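Kelch repeat and BTB domain-containing protein A55 (Vaccinia virus WR, PDB 6I2M) probably acts as a substrate-specific adapter of CUL3-containing E3 ubiquitin ligases, with its BTB domain binding CUL3 and its Kelch repeats thought to recruit host proteins for degradation. Local coordinates at residues 10-15 with 80-85; 26-31 with 63-68; 122-127 with 157-162. All blocks are in the same frame, centred on the assembly; numbering follows the deposited sequence.

Interaction 1 (10-15 with 80-85)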
loop_
_atom_site.group_PDB
_atom_site.type_symbol
_atom_site.label_atom_id
_atom_site.label_comp_id
_atom_site.label_asym_id
_atom_site.label_seq_id
_atom_site.Cartn_x
_atom_site.Cartn_y
_atom_site.Cartn_z
ATOM N N VAL A 10 -6.343 -2.108 -5.795
ATOM C CA VAL A 10 -7.377 -3.143 -5.647
ATOM C C VAL A 10 -8.272 -2.789 -4.441
ATOM O O VAL A 10 -9.491 -2.958 -4.518
ATOM C CB VAL A 10 -6.789 -4.586 -5.564
ATOM C CG1 VAL A 10 -7.892 -5.640 -5.632
ATOM C CG2 VAL A 10 -5.763 -4.835 -6.667
ATOM N N ILE A 11 -7.660 -2.266 -3.349
ATOM C CA ILE A 11 -8.344 -1.825 -2.121
ATOM C C ILE A 11 -9.258 -0.623 -2.447
ATOM O O ILE A 11 -10.400 -0.582 -1.978
ATOM C CB ILE A 11 -7.328 -1.555 -0.963
ATOM C CG1 ILE A 11 -6.624 -2.866 -0.534
ATOM C CG2 ILE A 11 -7.990 -0.869 0.249
ATOM C CD1 ILE A 11 -5.281 -2.691 0.190
ATOM N N ASN A 12 -8.770 0.312 -3.295
ATOM C CA ASN A 12 -9.531 1.480 -3.758
ATOM C C ASN A 12 -10.675 1.035 -4.678
ATOM O O ASN A 12 -11.713 1.695 -4.726
ATOM C CB ASN A 12 -8.618 2.489 -4.467
ATOM C CG ASN A 12 -9.274 3.810 -4.817
ATOM O OD1 ASN A 12 -9.936 4.456 -3.993
ATOM N ND2 ASN A 12 -9.087 4.248 -6.052
ATOM N N GLY A 13 -10.465 -0.082 -5.380
ATOM C CA GLY A 13 -11.453 -0.704 -6.255
ATOM C C GLY A 13 -12.570 -1.339 -5.449
ATOM O O GLY A 13 -13.728 -1.316 -5.871
ATOM N N PHE A 14 -12.218 -1.900 -4.267
ATOM C CA PHE A 14 -13.153 -2.510 -3.319
ATOM C C PHE A 14 -13.963 -1.411 -2.617
ATOM O O PHE A 14 -15.137 -1.617 -2.315
ATOM C CB PHE A 14 -12.406 -3.350 -2.262
ATOM C CG PHE A 14 -11.732 -4.633 -2.706
ATOM C CD1 PHE A 14 -12.339 -5.477 -3.630
ATOM C CD2 PHE A 14 -10.537 -5.044 -2.127
ATOM C CE1 PHE A 14 -11.729 -6.675 -4.014
ATOM C CE2 PHE A 14 -9.932 -6.246 -2.505
ATOM C CZ PHE A 14 -10.534 -7.055 -3.444
ATOM N N ARG A 15 -13.320 -0.249 -2.360
ATOM C CA ARG A 15 -13.897 0.936 -1.720
ATOM C C ARG A 15 -15.050 1.508 -2.562
ATOM O O ARG A 15 -16.098 1.847 -2.009
ATOM C CB ARG A 15 -12.795 1.990 -1.491
ATOM C CG ARG A 15 -13.254 3.293 -0.844
ATOM C CD ARG A 15 -12.283 4.410 -1.165
ATOM N NE ARG A 15 -12.877 5.732 -0.966
ATOM C CZ ARG A 15 -12.353 6.867 -1.421
ATOM N NH1 ARG A 15 -11.219 6.853 -2.113
ATOM N NH2 ARG A 15 -12.962 8.023 -1.194
ATOM N N TYR A 80 -5.814 6.597 -0.141
ATOM C CA TYR A 80 -5.898 5.540 -1.148
ATOM C C TYR A 80 -4.923 5.844 -2.317
ATOM O O TYR A 80 -4.087 6.744 -2.195
ATOM C CB TYR A 80 -7.358 5.338 -1.605
ATOM C CG TYR A 80 -8.225 4.647 -0.570
ATOM C CD1 TYR A 80 -8.831 5.367 0.455
ATOM C CD2 TYR A 80 -8.452 3.275 -0.625
ATOM C CE1 TYR A 80 -9.622 4.738 1.414
ATOM C CE2 TYR A 80 -9.251 2.635 0.323
ATOM C CZ TYR A 80 -9.837 3.372 1.340
ATOM O OH TYR A 80 -10.623 2.753 2.281
ATOM N N GLY A 81 -5.018 5.087 -3.411
ATOM C CA GLY A 81 -4.121 5.207 -4.560
ATOM C C GLY A 81 -4.254 6.407 -5.485
ATOM O O GLY A 81 -3.689 6.381 -6.581
ATOM N N ILE A 82 -4.967 7.475 -5.063
ATOM C CA ILE A 82 -5.167 8.678 -5.885
ATOM C C ILE A 82 -4.247 9.842 -5.433
ATOM O O ILE A 82 -4.298 10.224 -4.262
ATOM C CB ILE A 82 -6.675 9.085 -5.958
ATOM C CG1 ILE A 82 -7.550 7.919 -6.478
ATOM C CG2 ILE A 82 -6.887 10.352 -6.807
ATOM C CD1 ILE A 82 -8.946 7.827 -5.851
ATOM N N PRO A 83 -3.413 10.426 -6.336
ATOM C CA PRO A 83 -2.552 11.549 -5.918
ATOM C C PRO A 83 -3.335 12.853 -5.768
ATOM O O PRO A 83 -4.309 13.075 -6.491
ATOM C CB PRO A 83 -1.501 11.643 -7.037
ATOM C CG PRO A 83 -1.796 10.512 -7.990
ATOM C CD PRO A 83 -3.215 10.114 -7.764
ATOM N N LEU A 84 -2.909 13.710 -4.824
ATOM C CA LEU A 84 -3.562 14.984 -4.526
ATOM C C LEU A 84 -3.334 16.042 -5.612
ATOM O O LEU A 84 -2.191 16.421 -5.879
ATOM C CB LEU A 84 -3.122 15.497 -3.141
ATOM C CG LEU A 84 -4.139 16.313 -2.333
ATOM C CD1 LEU A 84 -5.300 15.446 -1.848
ATOM C CD2 LEU A 84 -3.476 16.945 -1.127
ATOM N N SER A 85 -4.433 16.503 -6.243
ATOM C CA SER A 85 -4.415 17.527 -7.293
ATOM C C SER A 85 -4.433 18.918 -6.637
ATOM O O SER A 85 -5.475 19.578 -6.569
ATOM C CB SER A 85 -5.588 17.336 -8.252
ATOM O OG SER A 85 -5.556 16.056 -8.860
#
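Helix 4-17 of the BTB domain meets the chain where helix 69-79 has just ended, closest at N12 and Y80, whose CA atoms lie 6.0 Å apart; Y80 is the first residue there to leave helical backbone angles. The contact turns on the Y80 phenol. R15, its CG anti to the backbone N (chi1 179°) and its chain extended as far as NE, lies along one face of the ring, so that R15 CD sits 3.6 Å from the Y80 ring centroid, a CH-pi contact. The guanidinium continues past the centre, its plane 27° from that of the ring, and R15 CZ lies 4.7 Å from the Y80 ring centroid, an off-centre cation-pi contact. N12 stands beside the guanidinium: N12 OD1 is 3.6 Å from Y80 CB and accepts a weak hydrogen bond from R15 NH1, while N12 ND2 touches I82 CD1 at 3.6 Å on the exposed side. I11 CG2 approaches Y80 CE2 at 3.7 Å, and I11 itself packs on L37 of a second subunit. The phenol OH is hydrogen-bonded to H35. R15 NH1 pairs with D77 in a salt bridge while the R15 chain covers the Y80 face, tying helix 4-17 to the end of helix 69-79 without any hydrogen bond between the two segments.

Interaction 2 (26-31 with 63-68)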
loop_
_atom_site.group_PDB
_atom_site.type_symbol
_atom_site.label_atom_id
_atom_site.label_comp_id
_atom_site.label_asym_id
_atom_site.label_seq_id
_atom_site.Cartn_x
_atom_site.Cartn_y
_atom_site.Cartn_z
ATOM N N VAL A 26 -19.764 11.086 7.759
ATOM C CA VAL A 26 -20.896 11.976 7.503
ATOM C C VAL A 26 -20.514 13.450 7.692
ATOM O O VAL A 26 -20.097 13.858 8.779
ATOM C CB VAL A 26 -22.152 11.562 8.328
ATOM C CG1 VAL A 26 -23.277 12.589 8.207
ATOM C CG2 VAL A 26 -22.649 10.182 7.912
ATOM N N ILE A 27 -20.661 14.237 6.612
ATOM C CA ILE A 27 -20.415 15.681 6.572
ATOM C C ILE A 27 -21.727 16.319 6.098
ATOM O O ILE A 27 -22.025 16.314 4.899
ATOM C CB ILE A 27 -19.181 16.069 5.695
ATOM C CG1 ILE A 27 -17.904 15.333 6.151
ATOM C CG2 ILE A 27 -18.954 17.589 5.686
ATOM C CD1 ILE A 27 -17.121 14.720 5.030
ATOM N N ASN A 28 -22.530 16.812 7.067
ATOM C CA ASN A 28 -23.848 17.435 6.889
ATOM C C ASN A 28 -24.871 16.472 6.250
ATOM O O ASN A 28 -25.673 15.882 6.979
ATOM C CB ASN A 28 -23.765 18.783 6.143
ATOM C CG ASN A 28 -22.955 19.839 6.857
ATOM O OD1 ASN A 28 -23.288 20.279 7.964
ATOM N ND2 ASN A 28 -21.877 20.280 6.228
ATOM N N ASP A 29 -24.828 16.297 4.911
ATOM C CA ASP A 29 -25.737 15.421 4.159
ATOM C C ASP A 29 -24.997 14.437 3.236
ATOM O O ASP A 29 -25.625 13.551 2.649
ATOM C CB ASP A 29 -26.752 16.259 3.358
ATOM C CG ASP A 29 -27.697 17.075 4.218
ATOM O OD1 ASP A 29 -28.526 16.466 4.932
ATOM O OD2 ASP A 29 -27.616 18.320 4.171
ATOM N N GLU A 30 -23.665 14.591 3.122
ATOM C CA GLU A 30 -22.801 13.756 2.283
ATOM C C GLU A 30 -22.227 12.566 3.060
ATOM O O GLU A 30 -21.945 12.687 4.255
ATOM C CB GLU A 30 -21.667 14.597 1.675
ATOM C CG GLU A 30 -22.122 15.656 0.679
ATOM C CD GLU A 30 -22.256 15.238 -0.776
ATOM O OE1 GLU A 30 -22.292 14.019 -1.059
ATOM O OE2 GLU A 30 -22.330 16.144 -1.637
ATOM N N ARG A 31 -22.044 11.421 2.370
ATOM C CA ARG A 31 -21.519 10.184 2.956
ATOM C C ARG A 31 -20.360 9.592 2.148
ATOM O O ARG A 31 -20.454 9.486 0.923
ATOM C CB ARG A 31 -22.638 9.139 3.117
ATOM C CG ARG A 31 -23.555 9.384 4.307
ATOM C CD ARG A 31 -24.689 8.382 4.340
ATOM N NE ARG A 31 -25.445 8.452 5.591
ATOM C CZ ARG A 31 -25.272 7.630 6.621
ATOM N NH1 ARG A 31 -24.368 6.659 6.561
ATOM N NH2 ARG A 31 -26.006 7.768 7.716
ATOM N N ASN A 63 -19.204 11.459 12.484
ATOM C CA ASN A 63 -19.707 12.774 12.080
ATOM C C ASN A 63 -18.624 13.858 12.133
ATOM O O ASN A 63 -18.165 14.231 13.216
ATOM C CB ASN A 63 -20.946 13.164 12.904
ATOM C CG ASN A 63 -21.705 14.377 12.403
ATOM O OD1 ASN A 63 -21.689 14.723 11.213
ATOM N ND2 ASN A 63 -22.408 15.043 13.306
ATOM N N LEU A 64 -18.213 14.349 10.952
ATOM C CA LEU A 64 -17.198 15.396 10.801
ATOM C C LEU A 64 -17.754 16.569 9.968
ATOM O O LEU A 64 -17.115 17.025 9.016
ATOM C CB LEU A 64 -15.904 14.823 10.176
ATOM C CG LEU A 64 -15.104 13.810 11.009
ATOM C CD1 LEU A 64 -14.195 12.980 10.123
ATOM C CD2 LEU A 64 -14.287 14.497 12.100
ATOM N N SER A 65 -18.950 17.061 10.352
ATOM C CA SER A 65 -19.666 18.158 9.690
ATOM C C SER A 65 -18.986 19.529 9.806
ATOM O O SER A 65 -19.264 20.408 8.987
ATOM C CB SER A 65 -21.105 18.233 10.190
ATOM O OG SER A 65 -21.832 17.073 9.821
ATOM N N HIS A 66 -18.093 19.708 10.804
ATOM C CA HIS A 66 -17.363 20.960 11.033
ATOM C C HIS A 66 -16.187 21.172 10.051
ATOM O O HIS A 66 -15.575 22.244 10.052
ATOM C CB HIS A 66 -16.910 21.070 12.501
ATOM C CG HIS A 66 -15.880 20.060 12.901
ATOM N ND1 HIS A 66 -16.227 18.753 13.193
ATOM C CD2 HIS A 66 -14.543 20.203 13.052
ATOM C CE1 HIS A 66 -15.094 18.144 13.502
ATOM N NE2 HIS A 66 -14.055 18.977 13.432
ATOM N N LEU A 67 -15.892 20.158 9.210
ATOM C CA LEU A 67 -14.827 20.187 8.201
ATOM C C LEU A 67 -15.412 20.251 6.778
ATOM O O LEU A 67 -16.557 19.846 6.569
ATOM C CB LEU A 67 -13.906 18.957 8.344
ATOM C CG LEU A 67 -13.192 18.755 9.690
ATOM C CD1 LEU A 67 -12.839 17.300 9.898
ATOM C CD2 LEU A 67 -11.947 19.623 9.807
ATOM N N ASP A 68 -14.619 20.755 5.806
ATOM C CA ASP A 68 -15.004 20.886 4.395
ATOM C C ASP A 68 -15.091 19.508 3.718
ATOM O O ASP A 68 -14.143 18.728 3.815
ATOM C CB ASP A 68 -14.010 21.807 3.661
ATOM C CG ASP A 68 -14.330 22.043 2.200
ATOM O OD1 ASP A 68 -13.787 21.307 1.349
ATOM O OD2 ASP A 68 -15.118 22.967 1.906
#
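Where the parallel pairing of strands 23-27 and 61-63 in the BTB sheet runs out, two hydrogen bonds carry the contact on into the turns that follow. V26 and N63 form the parallel bridge, and L64 N then donates to V26 O at 2.9 Å, a bond lying in the carbonyl plane with a C=O...N angle of 158°. N63 CA adds a CA-H...O contact to the same oxygen. One step further, the serine hydroxyl takes the place of a backbone partner: S65 OG, anti to its own carbonyl carbon, accepts from N28 N at 2.9 Å, with a nearly straight 164° at the hydrogen.

The tight part is around I27, which is buried. I27 CG1 lies 3.4 Å from L64 O, and I27 CG2 is equally near L67 O, with L64 O a little farther off. Aliphatic carbons thus rest on carbonyl oxygens at both ends of the type I turn L64-L67, while Y69 and V72 of helix 69-79 also touch I27. L64 and L67 both touch F100 of helix 91-101, and L64 also meets a basic side chain of another protein's chain.

The other side is loose. N28, at an exposed reversal between strands 23-27 and 30-34, has positive phi (61°) and leans its amide over the serine, where N28 OD1 comes only to 3.7 Å from S65 CB. Beyond the turn, D68 occupies the N-cap position of helix 69-79 and its OD1 caps S71 N. The implication is a division of labour: directional bonds to V26 O and S65 OG fix how the end of strand 23-27 lies against the turn after strand 61-63, whereas the aliphatic branches of I27 pack on the carbonyl oxygens of that turn and on Y69 and V72.

Interaction 3 (122-127 with 157-162)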
loop_
_atom_site.group_PDB
_atom_site.type_symbol
_atom_site.label_atom_id
_atom_site.label_comp_id
_atom_site.label_asym_id
_atom_site.label_seq_id
_atom_site.Cartn_x
_atom_site.Cartn_y
_atom_site.Cartn_z
ATOM N N ASN A 122 -0.002 35.712 -3.220
ATOM C CA ASN A 122 -0.411 34.640 -2.310
ATOM C C ASN A 122 -0.070 34.900 -0.841
ATOM O O ASN A 122 -0.937 34.719 0.015
ATOM C CB ASN A 122 0.173 33.291 -2.762
ATOM C CG ASN A 122 -0.262 32.828 -4.134
ATOM O OD1 ASN A 122 -1.403 33.032 -4.569
ATOM N ND2 ASN A 122 0.643 32.174 -4.844
ATOM N N CYS A 123 1.189 35.313 -0.555
ATOM C CA CYS A 123 1.749 35.574 0.783
ATOM C C CYS A 123 0.849 36.410 1.700
ATOM O O CYS A 123 0.775 36.129 2.898
ATOM C CB CYS A 123 3.140 36.192 0.671
ATOM S SG CYS A 123 3.164 37.843 -0.075
ATOM N N ILE A 124 0.189 37.436 1.135
ATOM C CA ILE A 124 -0.724 38.347 1.832
ATOM C C ILE A 124 -1.928 37.583 2.441
ATOM O O ILE A 124 -2.358 37.911 3.549
ATOM C CB ILE A 124 -1.121 39.540 0.902
ATOM C CG1 ILE A 124 -1.901 40.634 1.664
ATOM C CG2 ILE A 124 -1.854 39.093 -0.378
ATOM C CD1 ILE A 124 -1.498 42.045 1.296
ATOM N N ASP A 125 -2.412 36.534 1.746
ATOM C CA ASP A 125 -3.530 35.695 2.177
ATOM C C ASP A 125 -3.086 34.568 3.119
ATOM O O ASP A 125 -3.807 34.257 4.070
ATOM C CB ASP A 125 -4.271 35.127 0.949
ATOM C CG ASP A 125 -5.500 34.291 1.257
ATOM O OD1 ASP A 125 -6.324 34.725 2.094
ATOM O OD2 ASP A 125 -5.649 33.212 0.645
ATOM N N PHE A 126 -1.908 33.961 2.856
ATOM C CA PHE A 126 -1.361 32.858 3.651
ATOM C C PHE A 126 -0.889 33.267 5.055
ATOM O O PHE A 126 -0.791 32.400 5.927
ATOM C CB PHE A 126 -0.251 32.114 2.891
ATOM C CG PHE A 126 -0.766 31.183 1.818
ATOM C CD1 PHE A 126 -1.367 29.975 2.151
ATOM C CD2 PHE A 126 -0.640 31.510 0.474
ATOM C CE1 PHE A 126 -1.852 29.119 1.157
ATOM C CE2 PHE A 126 -1.122 30.650 -0.520
ATOM C CZ PHE A 126 -1.721 29.459 -0.172
ATOM N N TYR A 127 -0.612 34.568 5.282
ATOM C CA TYR A 127 -0.184 35.076 6.591
ATOM C C TYR A 127 -1.351 35.108 7.581
ATOM O O TYR A 127 -1.204 34.619 8.702
ATOM C CB TYR A 127 0.491 36.456 6.468
ATOM C CG TYR A 127 0.767 37.136 7.793
ATOM C CD1 TYR A 127 1.876 36.794 8.560
ATOM C CD2 TYR A 127 -0.077 38.134 8.274
ATOM C CE1 TYR A 127 2.131 37.413 9.784
ATOM C CE2 TYR A 127 0.163 38.755 9.500
ATOM C CZ TYR A 127 1.272 38.396 10.249
ATOM O OH TYR A 127 1.517 39.014 11.451
ATOM N N GLU A 157 -5.355 44.320 -3.452
ATOM C CA GLU A 157 -6.737 44.148 -2.984
ATOM C C GLU A 157 -6.840 43.561 -1.570
ATOM O O GLU A 157 -7.666 44.023 -0.780
ATOM C CB GLU A 157 -7.533 43.267 -3.967
ATOM C CG GLU A 157 -7.806 43.907 -5.317
ATOM C CD GLU A 157 -8.484 42.987 -6.315
ATOM O OE1 GLU A 157 -9.693 42.707 -6.143
ATOM O OE2 GLU A 157 -7.806 42.548 -7.272
ATOM N N ASN A 158 -6.006 42.548 -1.258
ATOM C CA ASN A 158 -5.991 41.831 0.023
ATOM C C ASN A 158 -5.339 42.599 1.194
ATOM O O ASN A 158 -5.346 42.098 2.321
ATOM C CB ASN A 158 -5.334 40.452 -0.144
ATOM C CG ASN A 158 -5.974 39.570 -1.191
ATOM O OD1 ASN A 158 -7.121 39.127 -1.059
ATOM N ND2 ASN A 158 -5.236 39.285 -2.253
ATOM N N PHE A 159 -4.802 43.811 0.935
ATOM C CA PHE A 159 -4.138 44.655 1.937
ATOM C C PHE A 159 -5.058 45.132 3.068
ATOM O O PHE A 159 -4.586 45.328 4.191
ATOM C CB PHE A 159 -3.437 45.844 1.260
ATOM C CG PHE A 159 -2.461 46.602 2.134
ATOM C CD1 PHE A 159 -1.289 46.000 2.581
ATOM C CD2 PHE A 159 -2.698 47.924 2.481
ATOM C CE1 PHE A 159 -0.388 46.700 3.387
ATOM C CE2 PHE A 159 -1.789 48.627 3.276
ATOM C CZ PHE A 159 -0.647 48.008 3.734
ATOM N N LYS A 160 -6.360 45.304 2.776
ATOM C CA LYS A 160 -7.379 45.752 3.732
ATOM C C LYS A 160 -7.674 44.729 4.845
ATOM O O LYS A 160 -8.086 45.123 5.937
ATOM C CB LYS A 160 -8.675 46.179 3.008
ATOM C CG LYS A 160 -9.302 45.102 2.117
ATOM C CD LYS A 160 -10.551 45.605 1.412
ATOM C CE LYS A 160 -11.157 44.541 0.531
ATOM N NZ LYS A 160 -12.411 45.009 -0.114
ATOM N N TYR A 161 -7.463 43.427 4.563
ATOM C CA TYR A 161 -7.716 42.328 5.500
ATOM C C TYR A 161 -6.664 42.196 6.613
ATOM O O TYR A 161 -6.943 41.547 7.625
ATOM C CB TYR A 161 -7.896 40.995 4.749
ATOM C CG TYR A 161 -9.039 41.005 3.755
ATOM C CD1 TYR A 161 -10.353 40.807 4.171
ATOM C CD2 TYR A 161 -8.806 41.201 2.398
ATOM C CE1 TYR A 161 -11.410 40.819 3.261
ATOM C CE2 TYR A 161 -9.853 41.210 1.477
ATOM C CZ TYR A 161 -11.155 41.020 1.914
ATOM O OH TYR A 161 -12.191 41.030 1.012
ATOM N N LEU A 162 -5.471 42.810 6.435
ATOM C CA LEU A 162 -4.388 42.776 7.425
ATOM C C LEU A 162 -4.756 43.587 8.667
ATOM O O LEU A 162 -5.117 44.762 8.558
ATOM C CB LEU A 162 -3.049 43.253 6.824
ATOM C CG LEU A 162 -2.371 42.312 5.820
ATOM C CD1 LEU A 162 -1.451 43.078 4.903
ATOM C CD2 LEU A 162 -1.597 41.202 6.523
#
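A turn of helix 120-132 faces the loop that precedes helix 164-171, with I124 and N158 nearest at 6.6 Å between CA atoms; within that loop, residues 159-161 have helical backbone angles but not the hydrogen-bonding pattern of a regular helix. Both segments belong to the BACK domain, the all-helical region that follows BTB in BTB-Kelch proteins, and their contact is a buried, largely apolar one with no hydrogen bond between them.

I124 carries most of the contact. With CG1 anti to the backbone N (chi1 -171°), its chain reaches across to the loop, while I124 CG2 takes the crowded position between N and the carbonyl carbon and touches N158 CB at 3.7 Å. The tip goes further: I124 CD1 meets L162 CD1 at 3.8 Å, the two side chains crossing at about a right angle, and it also approaches the edge of the F159 ring, near the ring plane. L162 splits its methyls between two residues one turn apart on the helix, CD1 to I124 and CD2 to the Y127 ring.

Partners beyond the pair complete the enclosure. L153 of helix 150-153 also packs on I124, and M167 of helix 164-171 touches both F159 and L162. W191 of helix 184-195 holds the loop twice, stacking edge-to-face with F159 and donating from NE1 to L162 O. One turn along the helix from I124, Y127 CD2 rests 3.8 Å from L162 CD2.

The three contacts sample the BTB and BACK domains, the part of the adapter in this chain; the Kelch repeats lie outside it. Interactions 1 and 2 both belong to the BTB domain, their centres 20 Å apart; along the chain the second is nested inside the loop closed by the first. Helix 69-79 connects them directly: interaction 2 leads into its N-terminus through the D68 cap, and interaction 1 receives the chain just after it ends. Interaction 3 comes later in sequence, in the BACK domain, its centre about 36 Å from that of interaction 1 and 29 Å from that of interaction 2. None touches another. Interaction 1 borders a second subunit, and interaction 2 packs against another protein.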